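Local coordinates for halogenase PltM (Pseudomonas fluorescens, PDB 6BZN), which is a flavin-dependent halogenase that acts on phenolic substrates and can install chlorine, bromine or iodine, at residues Ala187-Ala192 against Gly333-Leu339; Asp124-Pro130 against Arg517-Lys521. One frame throughout, in Å; residues are numbered along the deposited sequence.

Interaction 1: residues Ala187-Ala192 against Gly333-Leu339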
ATOM      1  N   ALA A 187      18.464  19.889 -11.221  1.00 14.81           N
ATOM      2  CA  ALA A 187      17.585  20.946 -10.735  1.00 15.28           C
ATOM      3  C   ALA A 187      16.786  20.523  -9.499  1.00 15.22           C
ATOM      4  O   ALA A 187      16.361  21.388  -8.723  1.00 15.26           O
ATOM      5  CB  ALA A 187      16.641  21.406 -11.832  1.00 15.64           C
ATOM      6  N   PHE A 188      16.584  19.217  -9.317  1.00 14.50           N
ATOM      7  CA  PHE A 188      15.611  18.703  -8.340  1.00 14.44           C
ATOM      8  C   PHE A 188      15.944  17.255  -7.991  1.00 13.86           C
ATOM      9  O   PHE A 188      16.439  16.504  -8.848  1.00 14.28           O
ATOM     10  CB  PHE A 188      14.224  18.757  -8.961  1.00 14.30           C
ATOM     11  CG  PHE A 188      13.077  18.686  -7.982  1.00 14.21           C
ATOM     12  CD1 PHE A 188      12.781  19.760  -7.161  1.00 14.57           C
ATOM     13  CD2 PHE A 188      12.242  17.574  -7.948  1.00 14.33           C
ATOM     14  CE1 PHE A 188      11.696  19.724  -6.290  1.00 14.37           C
ATOM     15  CE2 PHE A 188      11.146  17.531  -7.097  1.00 14.14           C
ATOM     16  CZ  PHE A 188      10.873  18.604  -6.262  1.00 14.38           C
ATOM     17  N   ILE A 189      15.675  16.871  -6.750  1.00 13.39           N
ATOM     18  CA  ILE A 189      15.927  15.491  -6.302  1.00 13.10           C
ATOM     19  C   ILE A 189      14.648  14.893  -5.703  1.00 12.88           C
ATOM     20  O   ILE A 189      13.976  15.525  -4.896  1.00 12.42           O
ATOM     21  CB  ILE A 189      17.158  15.386  -5.363  1.00 13.43           C
ATOM     22  CG1 ILE A 189      17.482  13.923  -5.053  1.00 13.97           C
ATOM     23  CG2 ILE A 189      17.003  16.168  -4.059  1.00 13.58           C
ATOM     24  CD1 ILE A 189      18.934  13.709  -4.640  1.00 13.92           C
ATOM     25  N   ILE A 190      14.304  13.691  -6.149  1.00 12.23           N
ATOM     26  CA  ILE A 190      13.145  12.956  -5.640  1.00 12.75           C
ATOM     27  C   ILE A 190      13.650  11.748  -4.867  1.00 12.67           C
ATOM     28  O   ILE A 190      14.391  10.934  -5.408  1.00 12.46           O
ATOM     29  CB  ILE A 190      12.218  12.509  -6.779  1.00 12.63           C
ATOM     30  CG1 ILE A 190      11.669  13.745  -7.480  1.00 12.81           C
ATOM     31  CG2 ILE A 190      11.060  11.651  -6.257  1.00 12.82           C
ATOM     32  CD1 ILE A 190      10.973  13.456  -8.788  1.00 12.69           C
ATOM     33  N   ASP A 191      13.256  11.644  -3.603  1.00 12.78           N
ATOM     34  CA  ASP A 191      13.597  10.490  -2.797  1.00 13.65           C
ATOM     35  C   ASP A 191      12.507   9.431  -2.940  1.00 14.00           C
ATOM     36  O   ASP A 191      11.429   9.537  -2.326  1.00 13.68           O
ATOM     37  CB  ASP A 191      13.774  10.849  -1.325  1.00 14.64           C
ATOM     38  CG  ASP A 191      14.473   9.750  -0.534  1.00 15.68           C
ATOM     39  OD1 ASP A 191      14.392   8.554  -0.912  1.00 15.16           O
ATOM     40  OD2 ASP A 191      15.134  10.098   0.473  1.00 18.52           O
ATOM     41  N   ALA A 192      12.822   8.398  -3.712  1.00 14.51           N
ATOM     42  CA  ALA A 192      11.922   7.281  -3.967  1.00 15.63           C
ATOM     43  C   ALA A 192      12.379   6.038  -3.209  1.00 17.12           C
ATOM     44  O   ALA A 192      11.984   4.924  -3.544  1.00 18.04           O
ATOM     45  CB  ALA A 192      11.867   7.004  -5.469  1.00 15.49           C
ATOM     46  N   GLY A 333      10.496  20.633  -0.600  1.00 15.56           N
ATOM     47  CA  GLY A 333      11.209  21.913  -0.484  1.00 15.97           C
ATOM     48  C   GLY A 333      11.349  22.530  -1.851  1.00 16.63           C
ATOM     49  O   GLY A 333      10.794  22.030  -2.825  1.00 17.36           O
ATOM     50  N   ASP A 334      12.124  23.610  -1.933  1.00 16.84           N
ATOM     51  CA  ASP A 334      12.432  24.246  -3.210  1.00 16.96           C
ATOM     52  C   ASP A 334      13.016  23.231  -4.204  1.00 16.26           C
ATOM     53  O   ASP A 334      12.663  23.248  -5.382  1.00 15.54           O
ATOM     54  CB  ASP A 334      13.463  25.385  -3.025  1.00 17.58           C
ATOM     55  CG  ASP A 334      12.906  26.593  -2.268  1.00 18.56           C
ATOM     56  OD1 ASP A 334      11.696  26.635  -1.962  1.00 17.37           O
ATOM     57  OD2 ASP A 334      13.696  27.514  -1.972  1.00 19.75           O
ATOM     58  N   ARG A 335      13.913  22.375  -3.709  1.00 16.27           N
ATOM     59  CA  ARG A 335      14.717  21.497  -4.573  1.00 16.74           C
ATOM     60  C   ARG A 335      14.568  19.999  -4.321  1.00 15.97           C
ATOM     61  O   ARG A 335      15.346  19.214  -4.871  1.00 15.03           O
ATOM     62  CB  ARG A 335      16.200  21.882  -4.454  1.00 17.82           C
ATOM     63  CG  ARG A 335      16.510  23.316  -4.877  1.00 18.94           C
ATOM     64  CD  ARG A 335      16.425  23.442  -6.383  1.00 19.23           C
ATOM     65  NE  ARG A 335      16.725  24.784  -6.885  1.00 19.48           N
ATOM     66  CZ  ARG A 335      16.945  25.081  -8.171  1.00 19.51           C
ATOM     67  NH1 ARG A 335      16.917  24.140  -9.116  1.00 18.46           N
ATOM     68  NH2 ARG A 335      17.205  26.342  -8.526  1.00 19.92           N
ATOM     69  N   PHE A 336      13.567  19.590  -3.542  1.00 14.92           N
ATOM     70  CA  PHE A 336      13.373  18.167  -3.286  1.00 14.74           C
ATOM     71  C   PHE A 336      11.925  17.813  -3.038  1.00 14.26           C
ATOM     72  O   PHE A 336      11.101  18.658  -2.700  1.00 14.33           O
ATOM     73  CB  PHE A 336      14.213  17.680  -2.103  1.00 14.81           C
ATOM     74  CG  PHE A 336      13.729  18.177  -0.767  1.00 15.12           C
ATOM     75  CD1 PHE A 336      12.773  17.472  -0.048  1.00 15.09           C
ATOM     76  CD2 PHE A 336      14.219  19.359  -0.237  1.00 15.57           C
ATOM     77  CE1 PHE A 336      12.329  17.922   1.189  1.00 15.18           C
ATOM     78  CE2 PHE A 336      13.774  19.817   0.999  1.00 15.91           C
ATOM     79  CZ  PHE A 336      12.823  19.101   1.708  1.00 15.61           C
ATOM     80  N   CYS A 337      11.647  16.527  -3.213  1.00 14.37           N
ATOM     81  CA  CYS A 337      10.401  15.928  -2.769  1.00 14.39           C
ATOM     82  C   CYS A 337      10.712  14.516  -2.298  1.00 14.17           C
ATOM     83  O   CYS A 337      11.470  13.782  -2.955  1.00 12.94           O
ATOM     84  CB  CYS A 337       9.368  15.899  -3.887  1.00 14.98           C
ATOM     85  SG  CYS A 337       7.885  14.924  -3.488  1.00 17.15           S
ATOM     86  N   LEU A 338      10.155  14.165  -1.141  1.00 13.74           N
ATOM     87  CA  LEU A 338      10.153  12.797  -0.661  1.00 14.19           C
ATOM     88  C   LEU A 338       8.868  12.151  -1.142  1.00 13.82           C
ATOM     89  O   LEU A 338       7.779  12.668  -0.897  1.00 12.80           O
ATOM     90  CB  LEU A 338      10.186  12.737   0.867  1.00 15.58           C
ATOM     91  CG  LEU A 338      11.513  12.943   1.592  1.00 17.91           C
ATOM     92  CD1 LEU A 338      12.292  14.130   1.092  1.00 18.42           C
ATOM     93  CD2 LEU A 338      11.281  13.012   3.092  1.00 18.49           C
ATOM     94  N   LEU A 339       8.994  11.023  -1.825  1.00 12.94           N
ATOM     95  CA  LEU A 339       7.820  10.227  -2.140  1.00 13.43           C
ATOM     96  C   LEU A 339       7.282   9.556  -0.864  1.00 12.91           C
ATOM     97  O   LEU A 339       7.933   9.595   0.193  1.00 12.17           O
ATOM     98  CB  LEU A 339       8.139   9.225  -3.250  1.00 13.80           C
ATOM     99  CG  LEU A 339       8.290   9.795  -4.659  1.00 14.29           C
ATOM    100  CD1 LEU A 339       8.518   8.632  -5.617  1.00 14.56           C
ATOM    101  CD2 LEU A 339       7.099  10.615  -5.120  1.00 14.76           C
TER

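Interaction 2: residues Asp124-Pro130 against Arg517-Lys521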
ATOM      1  N   ASP A 124     -16.986 -19.639  10.361  1.00 17.55           N
ATOM      2  CA  ASP A 124     -17.988 -18.569  10.276  1.00 18.29           C
ATOM      3  C   ASP A 124     -17.500 -17.206  10.769  1.00 16.86           C
ATOM      4  O   ASP A 124     -18.211 -16.226  10.634  1.00 16.36           O
ATOM      5  CB  ASP A 124     -19.248 -18.978  11.025  1.00 19.62           C
ATOM      6  CG  ASP A 124     -19.830 -20.266  10.478  1.00 21.65           C
ATOM      7  OD1 ASP A 124     -19.970 -20.370   9.234  1.00 22.00           O
ATOM      8  OD2 ASP A 124     -20.095 -21.186  11.276  1.00 23.44           O
ATOM      9  N   HIS A 125     -16.288 -17.143  11.314  1.00 16.21           N
ATOM     10  CA  HIS A 125     -15.677 -15.864  11.712  1.00 15.85           C
ATOM     11  C   HIS A 125     -14.812 -15.334  10.578  1.00 15.56           C
ATOM     12  O   HIS A 125     -13.615 -15.072  10.778  1.00 14.53           O
ATOM     13  CB  HIS A 125     -14.872 -16.037  13.004  1.00 16.20           C
ATOM     14  CG  HIS A 125     -15.714 -16.369  14.189  1.00 17.39           C
ATOM     15  ND1 HIS A 125     -15.195 -16.911  15.344  1.00 17.97           N
ATOM     16  CD2 HIS A 125     -17.044 -16.232  14.401  1.00 18.16           C
ATOM     17  CE1 HIS A 125     -16.169 -17.092  16.218  1.00 18.60           C
ATOM     18  NE2 HIS A 125     -17.297 -16.677  15.675  1.00 18.40           N
ATOM     19  N   LEU A 126     -15.457 -15.160   9.413  1.00 15.74           N
ATOM     20  CA  LEU A 126     -14.846 -14.704   8.162  1.00 15.74           C
ATOM     21  C   LEU A 126     -15.645 -13.555   7.544  1.00 15.43           C
ATOM     22  O   LEU A 126     -16.875 -13.559   7.585  1.00 14.15           O
ATOM     23  CB  LEU A 126     -14.837 -15.833   7.118  1.00 17.63           C
ATOM     24  CG  LEU A 126     -13.661 -16.789   7.021  1.00 19.67           C
ATOM     25  CD1 LEU A 126     -13.327 -17.382   8.373  1.00 20.98           C
ATOM     26  CD2 LEU A 126     -13.989 -17.882   6.001  1.00 20.48           C
ATOM     27  N   VAL A 127     -14.950 -12.592   6.952  1.00 13.99           N
ATOM     28  CA  VAL A 127     -15.566 -11.654   6.016  1.00 14.28           C
ATOM     29  C   VAL A 127     -14.672 -11.587   4.783  1.00 15.16           C
ATOM     30  O   VAL A 127     -13.444 -11.681   4.889  1.00 15.19           O
ATOM     31  CB  VAL A 127     -15.816 -10.230   6.593  1.00 14.08           C
ATOM     32  CG1 VAL A 127     -16.849 -10.263   7.706  1.00 14.05           C
ATOM     33  CG2 VAL A 127     -14.534  -9.572   7.096  1.00 14.24           C
ATOM     34  N   ALA A 128     -15.288 -11.446   3.618  1.00 15.21           N
ATOM     35  CA  ALA A 128     -14.536 -11.347   2.372  1.00 15.66           C
ATOM     36  C   ALA A 128     -15.391 -10.668   1.311  1.00 16.03           C
ATOM     37  O   ALA A 128     -16.177 -11.326   0.649  1.00 16.16           O
ATOM     38  CB  ALA A 128     -14.084 -12.729   1.901  1.00 15.76           C
ATOM     39  N   PRO A 129     -15.258  -9.340   1.163  1.00 16.36           N
ATOM     40  CA  PRO A 129     -16.020  -8.673   0.114  1.00 16.87           C
ATOM     41  C   PRO A 129     -15.317  -8.830  -1.229  1.00 17.45           C
ATOM     42  O   PRO A 129     -14.204  -8.358  -1.370  1.00 18.23           O
ATOM     43  CB  PRO A 129     -16.056  -7.213   0.568  1.00 16.92           C
ATOM     44  CG  PRO A 129     -14.901  -7.048   1.515  1.00 16.66           C
ATOM     45  CD  PRO A 129     -14.516  -8.399   2.023  1.00 16.55           C
ATOM     46  N   PRO A 130     -15.946  -9.506  -2.210  1.00 18.07           N
ATOM     47  CA  PRO A 130     -15.213  -9.778  -3.442  1.00 18.50           C
ATOM     48  C   PRO A 130     -15.115  -8.609  -4.418  1.00 19.70           C
ATOM     49  O   PRO A 130     -15.954  -7.696  -4.405  1.00 19.68           O
ATOM     50  CB  PRO A 130     -15.987 -10.941  -4.073  1.00 19.18           C
ATOM     51  CG  PRO A 130     -17.324 -10.931  -3.464  1.00 18.91           C
ATOM     52  CD  PRO A 130     -17.288 -10.129  -2.206  1.00 18.38           C
ATOM     53  N   ARG A 517     -21.843 -11.443   5.553  1.00 18.91           N
ATOM     54  CA  ARG A 517     -20.393 -11.309   5.731  1.00 18.23           C
ATOM     55  C   ARG A 517     -19.570 -11.230   4.439  1.00 18.15           C
ATOM     56  O   ARG A 517     -18.346 -11.094   4.491  1.00 18.36           O
ATOM     57  CB  ARG A 517     -19.909 -12.459   6.596  1.00 17.27           C
ATOM     58  CG  ARG A 517     -20.449 -12.324   7.998  1.00 17.25           C
ATOM     59  CD  ARG A 517     -20.033 -13.421   8.952  1.00 16.87           C
ATOM     60  NE  ARG A 517     -20.651 -14.723   8.712  1.00 17.13           N
ATOM     61  CZ  ARG A 517     -20.086 -15.754   8.072  1.00 17.20           C
ATOM     62  NH1 ARG A 517     -18.886 -15.659   7.508  1.00 16.69           N
ATOM     63  NH2 ARG A 517     -20.747 -16.912   7.960  1.00 16.98           N
ATOM     64  N   PHE A 518     -20.241 -11.325   3.298  1.00 17.14           N
ATOM     65  CA  PHE A 518     -19.616 -11.297   1.986  1.00 17.36           C
ATOM     66  C   PHE A 518     -20.360 -10.281   1.151  1.00 18.59           C
ATOM     67  O   PHE A 518     -21.221 -10.626   0.336  1.00 20.53           O
ATOM     68  CB  PHE A 518     -19.680 -12.686   1.345  1.00 17.57           C
ATOM     69  CG  PHE A 518     -19.090 -13.759   2.203  1.00 17.25           C
ATOM     70  CD1 PHE A 518     -17.715 -13.832   2.379  1.00 17.30           C
ATOM     71  CD2 PHE A 518     -19.895 -14.676   2.860  1.00 17.22           C
ATOM     72  CE1 PHE A 518     -17.154 -14.795   3.188  1.00 17.27           C
ATOM     73  CE2 PHE A 518     -19.335 -15.657   3.663  1.00 17.33           C
ATOM     74  CZ  PHE A 518     -17.965 -15.714   3.833  1.00 17.63           C
ATOM     75  N   ILE A 519     -20.022  -9.020   1.372  1.00 17.69           N
ATOM     76  CA  ILE A 519     -20.701  -7.902   0.724  1.00 18.43           C
ATOM     77  C   ILE A 519     -20.363  -7.854  -0.764  1.00 19.12           C
ATOM     78  O   ILE A 519     -19.194  -7.717  -1.123  1.00 18.53           O
ATOM     79  CB  ILE A 519     -20.314  -6.572   1.400  1.00 18.08           C
ATOM     80  CG1 ILE A 519     -20.839  -6.560   2.841  1.00 18.36           C
ATOM     81  CG2 ILE A 519     -20.844  -5.378   0.618  1.00 18.04           C
ATOM     82  CD1 ILE A 519     -20.155  -5.546   3.732  1.00 18.61           C
ATOM     83  N   LEU A 520     -21.384  -7.944  -1.617  1.00 19.85           N
ATOM     84  CA  LEU A 520     -21.181  -8.007  -3.077  1.00 21.74           C
ATOM     85  C   LEU A 520     -21.292  -6.635  -3.716  1.00 22.77           C
ATOM     86  O   LEU A 520     -21.981  -5.749  -3.204  1.00 20.75           O
ATOM     87  CB  LEU A 520     -22.202  -8.954  -3.723  1.00 22.92           C
ATOM     88  CG  LEU A 520     -22.317 -10.363  -3.148  1.00 23.46           C
ATOM     89  CD1 LEU A 520     -23.385 -11.148  -3.902  1.00 24.03           C
ATOM     90  CD2 LEU A 520     -20.988 -11.110  -3.206  1.00 24.38           C
ATOM     91  N   LYS A 521     -20.599  -6.461  -4.837  1.00 24.71           N
ATOM     92  CA  LYS A 521     -20.722  -5.249  -5.637  1.00 27.88           C
ATOM     93  C   LYS A 521     -22.077  -5.155  -6.328  1.00 29.43           C
ATOM     94  O   LYS A 521     -22.803  -6.151  -6.432  1.00 26.29           O
ATOM     95  CB  LYS A 521     -19.643  -5.167  -6.726  1.00 29.46           C
ATOM     96  CG  LYS A 521     -18.469  -4.265  -6.394  1.00 30.53           C
ATOM     97  CD  LYS A 521     -17.417  -4.958  -5.570  1.00 31.14           C
ATOM     98  CE  LYS A 521     -16.063  -4.261  -5.671  1.00 31.46           C
ATOM     99  NZ  LYS A 521     -16.025  -3.020  -4.847  1.00 31.33           N
TER
HETATM  100  O   HOH W   1     -17.516  -6.273  -2.616  1.00 21.09           O
HETATM  101  O   HOH W   2     -18.767  -8.348  -5.910  1.00 27.66           O

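Interaction 1: residues Ala187-Ala192 against Gly333-Leu339
The Phe188 ring packs against the backbone of Arg335-Cys337: Phe336 CA stands 3.7 Å above one face, displaced toward the rim, while Asp334 O meets the edge in the ring plane. The Arg335 guanidinium presents its edge to Ala187 O, and NH1 gives that oxygen a nearly straight bond (2.8 Å, 170°) on a lone pair. Both lie at the start of the parallel pairing of strand 188-191 with strand 336-338, the outermost strand of the five-stranded sheet of the Rossmann-type FAD-binding fold. Phe188 reaches across to the partner strand because CG lies anti to the backbone N (chi1 -162°), which brings CZ to 3.9 Å from Cys337 CB. Ile189 supplies N-H to Arg335 O and its own O to Cys337 N; Asp191 does likewise with Cys337 O and Leu339 N, and its carboxylate is held by Ser197. Ile190, Cys337 and Leu339 face helix 352-374, whereas Ile189 and Phe336 meet Leu199 on the other face. Phe336 turns its ring back over its own loop, where Gly333 N lies above the ring centre. Leu339, the N-cap of helix 340-343 and close to the FAD-binding Ala34, rests CG 3.7 Å from Ile190 CG2 and CD1 3.7 Å from Ala192 CB.

Interaction 2: residues Asp124-Pro130 against Arg517-Lys521
A bend at chi3 (-71°) folds the otherwise extended Arg517 side chain back against Asp124 and Leu126, after chi1 has set CG anti to the carbonyl carbon. The guanidinium then offers its edge to Leu126 O, which lies almost in its plane and takes a bond from Arg517 NH1 (2.9 Å, 160°). Over one face, Asp124 O stands 3.1 Å above the plane and above its centre; from there it meets the flat of the cation and is badly placed to accept an N-H. The Asp124 side chain slants across that of Arg517 with the carboxylate and guanidinium planes 65° apart, and the salt bridge from Asp124 OD1 to Arg517 NH2 is long at 3.8 Å; the same OD1 also pairs with Arg237. The backbone of Arg517 adds a second bond, its O receiving Ala128 N at 3.2 Å. That oxygen also lies against Val127 CA and CB.

Phe518 brings the edge of its ring to Ala128 O, with CD1 3.4 Å away, while Ala128 CB packs on CD1 and CE1. Farther along, Pro130 CG touches Leu520 CD2. Water carries the polar contact here: one molecule donates to both Pro130 O and Ile519 O, and a second accepts from Lys521 N and donates to Pro130 O over a long 3.3 Å. Lys521 lays CD against Pro130 O at 3.3 Å. Away from the FAD and calcium sites, these contacts join the C-terminal tail, running in nearly the same direction, to strand 126-131, the outermost strand of the seven-stranded mixed sheet.

In the fold
From the N terminus, the chain lays down strand 24-29 and the first elements of the FAD-binding fold, then reaches 124-130, the first half of interaction 2. It returns to the parallel sheet with strand 157-159 and adds 187-192 to it, builds more of the mixed sheet, and closes interaction 1 at 333-339, a loop of 140 intervening residues. The long helices follow, and only the C-terminal tail at 517-521 closes interaction 2, across 386 residues. Interaction 1 is thus nested inside interaction 2. Their centres lie about 42 Å apart, on opposite sides of the chain's centre: one completes the edge of the parallel sheet, the other ties the tail to the mixed sheet.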